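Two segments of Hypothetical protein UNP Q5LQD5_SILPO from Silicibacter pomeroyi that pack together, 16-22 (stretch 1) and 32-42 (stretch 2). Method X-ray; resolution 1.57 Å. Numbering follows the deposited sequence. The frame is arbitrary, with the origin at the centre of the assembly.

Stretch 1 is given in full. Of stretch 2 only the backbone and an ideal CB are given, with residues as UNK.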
ATOM      1  N   ALA A  16      11.316   2.439  -6.426  1.00 17.92           N
ATOM      2  CA  ALA A  16       9.929   2.766  -6.056  1.00 16.31           C
ATOM      3  C   ALA A  16       9.531   1.987  -4.817  1.00 15.66           C
ATOM      4  O   ALA A  16      10.028   0.880  -4.574  1.00 15.98           O
ATOM      5  CB  ALA A  16       8.969   2.454  -7.182  1.00 16.92           C
ATOM      6  N   ILE A  17       8.625   2.574  -4.051  1.00 14.13           N
ATOM      7  CA  ILE A  17       8.005   1.893  -2.911  1.00 14.66           C
ATOM      8  C   ILE A  17       6.497   1.954  -3.116  1.00 13.77           C
ATOM      9  O   ILE A  17       5.985   2.866  -3.778  1.00 13.81           O
ATOM     10  CB  ILE A  17       8.431   2.510  -1.558  1.00 14.60           C
ATOM     11  CG1 ILE A  17       8.117   4.022  -1.483  1.00 15.14           C
ATOM     12  CG2 ILE A  17       9.912   2.183  -1.282  1.00 15.50           C
ATOM     13  CD1 ILE A  17       8.348   4.643  -0.086  1.00 16.21           C
ATOM     14  N   GLY A  18       5.782   0.974  -2.589  1.00 14.59           N
ATOM     15  CA  GLY A  18       4.337   1.019  -2.740  1.00 14.51           C
ATOM     16  C   GLY A  18       3.574   0.091  -1.844  1.00 14.44           C
ATOM     17  O   GLY A  18       4.147  -0.638  -1.039  1.00 13.83           O
ATOM     18  N   GLY A  19       2.258   0.152  -1.974  1.00 13.87           N
ATOM     19  CA  GLY A  19       1.394  -0.743  -1.212  1.00 14.64           C
ATOM     20  C   GLY A  19       0.031  -0.807  -1.870  1.00 14.98           C
ATOM     21  O   GLY A  19      -0.303   0.036  -2.721  1.00 15.93           O
ATOM     22  N   ALA A  20      -0.748  -1.801  -1.472  1.00 14.46           N
ATOM     23  CA  ALA A  20      -2.106  -1.948  -1.971  1.00 14.45           C
ATOM     24  C   ALA A  20      -2.935  -2.622  -0.909  1.00 14.82           C
ATOM     25  O   ALA A  20      -2.401  -3.380  -0.098  1.00 14.26           O
ATOM     26  CB  ALA A  20      -2.118  -2.740  -3.237  1.00 15.79           C
ATOM     27  N   ALA A  21      -4.239  -2.360  -0.905  1.00 14.65           N
ATOM     28  CA  ALA A  21      -5.081  -2.913   0.164  1.00 15.07           C
ATOM     29  C   ALA A  21      -6.512  -3.022  -0.301  1.00 15.06           C
ATOM     30  O   ALA A  21      -6.928  -2.344  -1.248  1.00 14.95           O
ATOM     31  CB  ALA A  21      -5.020  -2.015   1.397  1.00 14.88           C
ATOM     32  N   ALA A  22      -7.275  -3.860   0.382  1.00 14.88           N
ATOM     33  CA  ALA A  22      -8.703  -3.961   0.122  1.00 14.80           C
ATOM     34  C   ALA A  22      -9.372  -4.378   1.420  1.00 15.57           C
ATOM     35  O   ALA A  22      -8.756  -5.072   2.236  1.00 14.86           O
ATOM     36  CB  ALA A  22      -8.986  -4.961  -1.003  1.00 15.33           C
ATOM     37  N   UNK A  32      -5.624   3.125   5.615  1.00 15.13           N
ATOM     38  CA  UNK A  32      -4.564   2.132   5.791  1.00 15.17           C
ATOM     39  C   UNK A  32      -3.198   2.528   5.246  1.00 15.58           C
ATOM     40  O   UNK A  32      -2.176   2.325   5.921  1.00 15.37           O
ATOM     41  CB  UNK A  32      -4.993   0.824   5.123  1.00 15.17           C
ATOM     42  N   UNK A  33      -3.174   3.103   4.043  1.00 15.29           N
ATOM     43  CA  UNK A  33      -1.907   3.171   3.318  1.00 15.61           C
ATOM     44  C   UNK A  33      -1.260   4.531   3.423  1.00 15.69           C
ATOM     45  O   UNK A  33      -1.889   5.528   3.101  1.00 15.79           O
ATOM     46  CB  UNK A  33      -2.120   2.819   1.844  1.00 15.61           C
ATOM     47  N   UNK A  34       0.002   4.541   3.868  1.00 15.01           N
ATOM     48  CA  UNK A  34       0.830   5.757   3.919  1.00 14.99           C
ATOM     49  C   UNK A  34       2.257   5.451   3.479  1.00 14.56           C
ATOM     50  O   UNK A  34       2.706   4.310   3.564  1.00 13.79           O
ATOM     51  CB  UNK A  34       0.831   6.352   5.329  1.00 14.99           C
ATOM     52  N   UNK A  35       2.978   6.485   3.054  1.00 15.09           N
ATOM     53  CA  UNK A  35       4.335   6.295   2.589  1.00 16.03           C
ATOM     54  C   UNK A  35       5.076   7.595   2.392  1.00 15.40           C
ATOM     55  O   UNK A  35       4.467   8.658   2.276  1.00 16.47           O
ATOM     56  CB  UNK A  35       4.331   5.504   1.279  1.00 16.03           C
ATOM     57  N   UNK A  36       6.400   7.503   2.404  1.00 16.24           N
ATOM     58  CA  UNK A  36       7.242   8.676   2.175  1.00 16.48           C
ATOM     59  C   UNK A  36       8.595   8.190   1.685  1.00 16.34           C
ATOM     60  O   UNK A  36       9.195   7.272   2.270  1.00 16.32           O
ATOM     61  CB  UNK A  36       7.385   9.524   3.441  1.00 16.48           C
ATOM     62  N   UNK A  37       9.051   8.769   0.575  1.00 15.85           N
ATOM     63  CA  UNK A  37      10.325   8.397  -0.012  1.00 16.42           C
ATOM     64  C   UNK A  37      11.514   8.670   0.907  1.00 16.46           C
ATOM     65  O   UNK A  37      12.627   8.174   0.650  1.00 17.55           O
ATOM     66  CB  UNK A  37      10.516   9.144  -1.333  1.00 16.42           C
ATOM     67  N   UNK A  38      11.274   9.396   1.997  1.00 17.05           N
ATOM     68  CA  UNK A  38      12.316   9.600   2.988  1.00 17.58           C
ATOM     69  C   UNK A  38      12.205   8.645   4.187  1.00 17.26           C
ATOM     70  O   UNK A  38      12.885   8.838   5.204  1.00 17.14           O
ATOM     71  CB  UNK A  38      12.273  11.049   3.478  1.00 17.58           C
ATOM     72  N   UNK A  39      11.360   7.619   4.073  1.00 16.65           N
ATOM     73  CA  UNK A  39      11.073   6.761   5.219  1.00 16.31           C
ATOM     74  C   UNK A  39      10.807   5.297   4.834  1.00 16.27           C
ATOM     75  O   UNK A  39      11.453   4.363   5.348  1.00 16.66           O
ATOM     76  CB  UNK A  39       9.866   7.316   5.978  1.00 16.31           C
ATOM     77  N   UNK A  40       9.848   5.093   3.939  1.00 15.63           N
ATOM     78  CA  UNK A  40       9.327   3.741   3.671  1.00 15.31           C
ATOM     79  C   UNK A  40       7.807   3.754   3.582  1.00 15.71           C
ATOM     80  O   UNK A  40       7.212   4.804   3.289  1.00 16.24           O
ATOM     81  CB  UNK A  40       9.777   2.764   4.759  1.00 15.31           C
ATOM     82  N   UNK A  41       7.186   2.601   3.842  1.00 15.44           N
ATOM     83  CA  UNK A  41       5.734   2.435   3.706  1.00 15.92           C
ATOM     84  C   UNK A  41       5.137   1.937   5.012  1.00 15.78           C
ATOM     85  O   UNK A  41       5.805   1.234   5.781  1.00 15.54           O
ATOM     86  CB  UNK A  41       5.401   1.466   2.569  1.00 15.92           C
ATOM     87  N   UNK A  42       3.861   2.248   5.231  1.00 15.23           N
ATOM     88  CA  UNK A  42       3.156   1.661   6.368  1.00 15.50           C
ATOM     89  C   UNK A  42       1.722   1.282   6.010  1.00 15.21           C
ATOM     90  O   UNK A  42       1.111   1.890   5.131  1.00 14.82           O
ATOM     91  CB  UNK A  42       3.157   2.635   7.548  1.00 15.50           C
TER

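Stretch 1 is a strand that offers no polar side chain to stretch 2: Ile17 and Ala21 direct their side chains at it, and between them Gly19 leaves a bare strip of backbone. Stretch 2 is a hairpin whose two arms lie over this strand, one antiparallel to it and the other nearly parallel. No hydrogen bond crosses the interface.

At position 32 the CA-to-CB bond points toward stretch 1, with the ideal CB 4.7 Å from Ala21 CB. A small or medium apolar group would suit; the residue is Val32, whose CG1 lies 4.4 Å from Ala21 CB.

Position 33 also points toward stretch 1, but its ideal CB has nothing of that strand within 5.5 Å. The gap above Gly19 invites a longer apolar chain, such as leucine, isoleucine or methionine. Leu33, with chi1 m and chi2 t, fills it: CD1 reaches 3.9 Å from both Gly19 O and Ala20 CA, and 4.2 Å from Ala21 CB.

Position 34 is out of reach, so many residues are possible; it is Arg34, paired through its backbone with position 42.

At position 35 a CB would point toward stretch 1, 4.3 Å from Ile17 CD1, so from stretch 1 alone a small side chain seems possible. The residue is Gly35; the side chain of position 41 occupies the space.

Position 36 points away and tolerates polar groups. Asp36 uses OD1 to accept a hydrogen bond from the backbone N of position 38 (3.0 Å), bracing the turn, while its backbone O lies 3.6 Å from Ile17 CD1.

Position 37 points sideways; a flexible apolar chain could bend back to Ile17. Leu37 does so, bringing CD2 to 4.0 Å from Ile17 CG1.

Positions 38 and 39 lie in the turn, without contact to stretch 1. They are Asn38 and Ala39.

Position 40 has phi/psi of 136/-156°, where a CB would jam against the preceding carbonyl O. This calls for glycine, and Gly40 is found, its O 3.6 Å from Ile17 CD1.

Position 41 points toward stretch 1. The room over the glycines suits a long, slender apolar chain; leucine might also serve. Met41, present as selenomethionine, curls with all three chi angles m. Met41 CG packs 3.9 Å from Ile17 CB, and Met41 CE settles 3.5 Å from Gly18 C and 3.6 Å from Gly19 N. Met41 SE lies 2.5 Å from an ideal CB on Gly35, too close for even that one carbon. A CB on Gly19 would come within 3.2 Å of both Met41 CE and Leu33 CD2.

Position 42 is out of reach and little constrained; it is Ser42.

Stretch 2, residues 32-42: VLRGDLNAGMS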
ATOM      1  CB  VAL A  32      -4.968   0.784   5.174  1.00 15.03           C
ATOM      2  CG1 VAL A  32      -3.804  -0.183   5.227  1.00 15.07           C
ATOM      3  CG2 VAL A  32      -6.167   0.205   5.926  1.00 14.26           C
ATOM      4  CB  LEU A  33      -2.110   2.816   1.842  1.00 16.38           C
ATOM      5  CG  LEU A  33      -2.482   1.371   1.486  1.00 15.40           C
ATOM      6  CD1 LEU A  33      -2.828   1.301  -0.017  1.00 17.05           C
ATOM      7  CD2 LEU A  33      -1.363   0.365   1.847  1.00 15.79           C
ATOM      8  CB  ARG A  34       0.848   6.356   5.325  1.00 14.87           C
ATOM      9  CG  ARG A  34      -0.471   6.930   5.769  1.00 16.96           C
ATOM     10  CD  ARG A  34      -0.516   7.139   7.269  1.00 17.90           C
ATOM     11  NE  ARG A  34      -1.897   7.437   7.628  1.00 16.75           N
ATOM     12  CZ  ARG A  34      -2.839   6.518   7.826  1.00 18.13           C
ATOM     13  NH1 ARG A  34      -2.542   5.210   7.790  1.00 13.95           N
ATOM     14  NH2 ARG A  34      -4.081   6.923   8.114  1.00 18.14           N
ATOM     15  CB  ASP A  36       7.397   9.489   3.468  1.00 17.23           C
ATOM     16  CG  ASP A  36       7.946  10.890   3.226  1.00 20.72           C
ATOM     17  OD1 ASP A  36       8.842  11.065   2.368  1.00 24.72           O
ATOM     18  OD2 ASP A  36       7.474  11.828   3.920  1.00 25.21           O
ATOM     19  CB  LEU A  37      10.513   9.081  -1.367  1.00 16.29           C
ATOM     20  CG  LEU A  37       9.579   8.602  -2.474  1.00 15.85           C
ATOM     21  CD1 LEU A  37       9.642   9.600  -3.617  1.00 19.27           C
ATOM     22  CD2 LEU A  37       9.989   7.205  -2.954  1.00 19.22           C
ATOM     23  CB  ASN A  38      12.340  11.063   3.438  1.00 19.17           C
ATOM     24  CG  ASN A  38      11.133  11.456   4.264  1.00 20.70           C
ATOM     25  OD1 ASN A  38      10.431  10.616   4.834  1.00 24.35           O
ATOM     26  ND2 ASN A  38      10.884  12.763   4.342  1.00 25.30           N
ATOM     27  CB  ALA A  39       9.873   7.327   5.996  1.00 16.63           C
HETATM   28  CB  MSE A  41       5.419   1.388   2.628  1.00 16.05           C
HETATM   29  CG  MSE A  41       5.802   1.767   1.205  1.00 18.32           C
HETATM   30 SE   MSE A  41       4.715   3.209   0.425  1.00 24.66          SE
HETATM   31  CE  MSE A  41       2.921   2.423   0.714  1.00 18.93           C
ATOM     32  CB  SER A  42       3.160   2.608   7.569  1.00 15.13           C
ATOM     33  OG  SER A  42       2.453   3.798   7.300  1.00 15.61           O
TER
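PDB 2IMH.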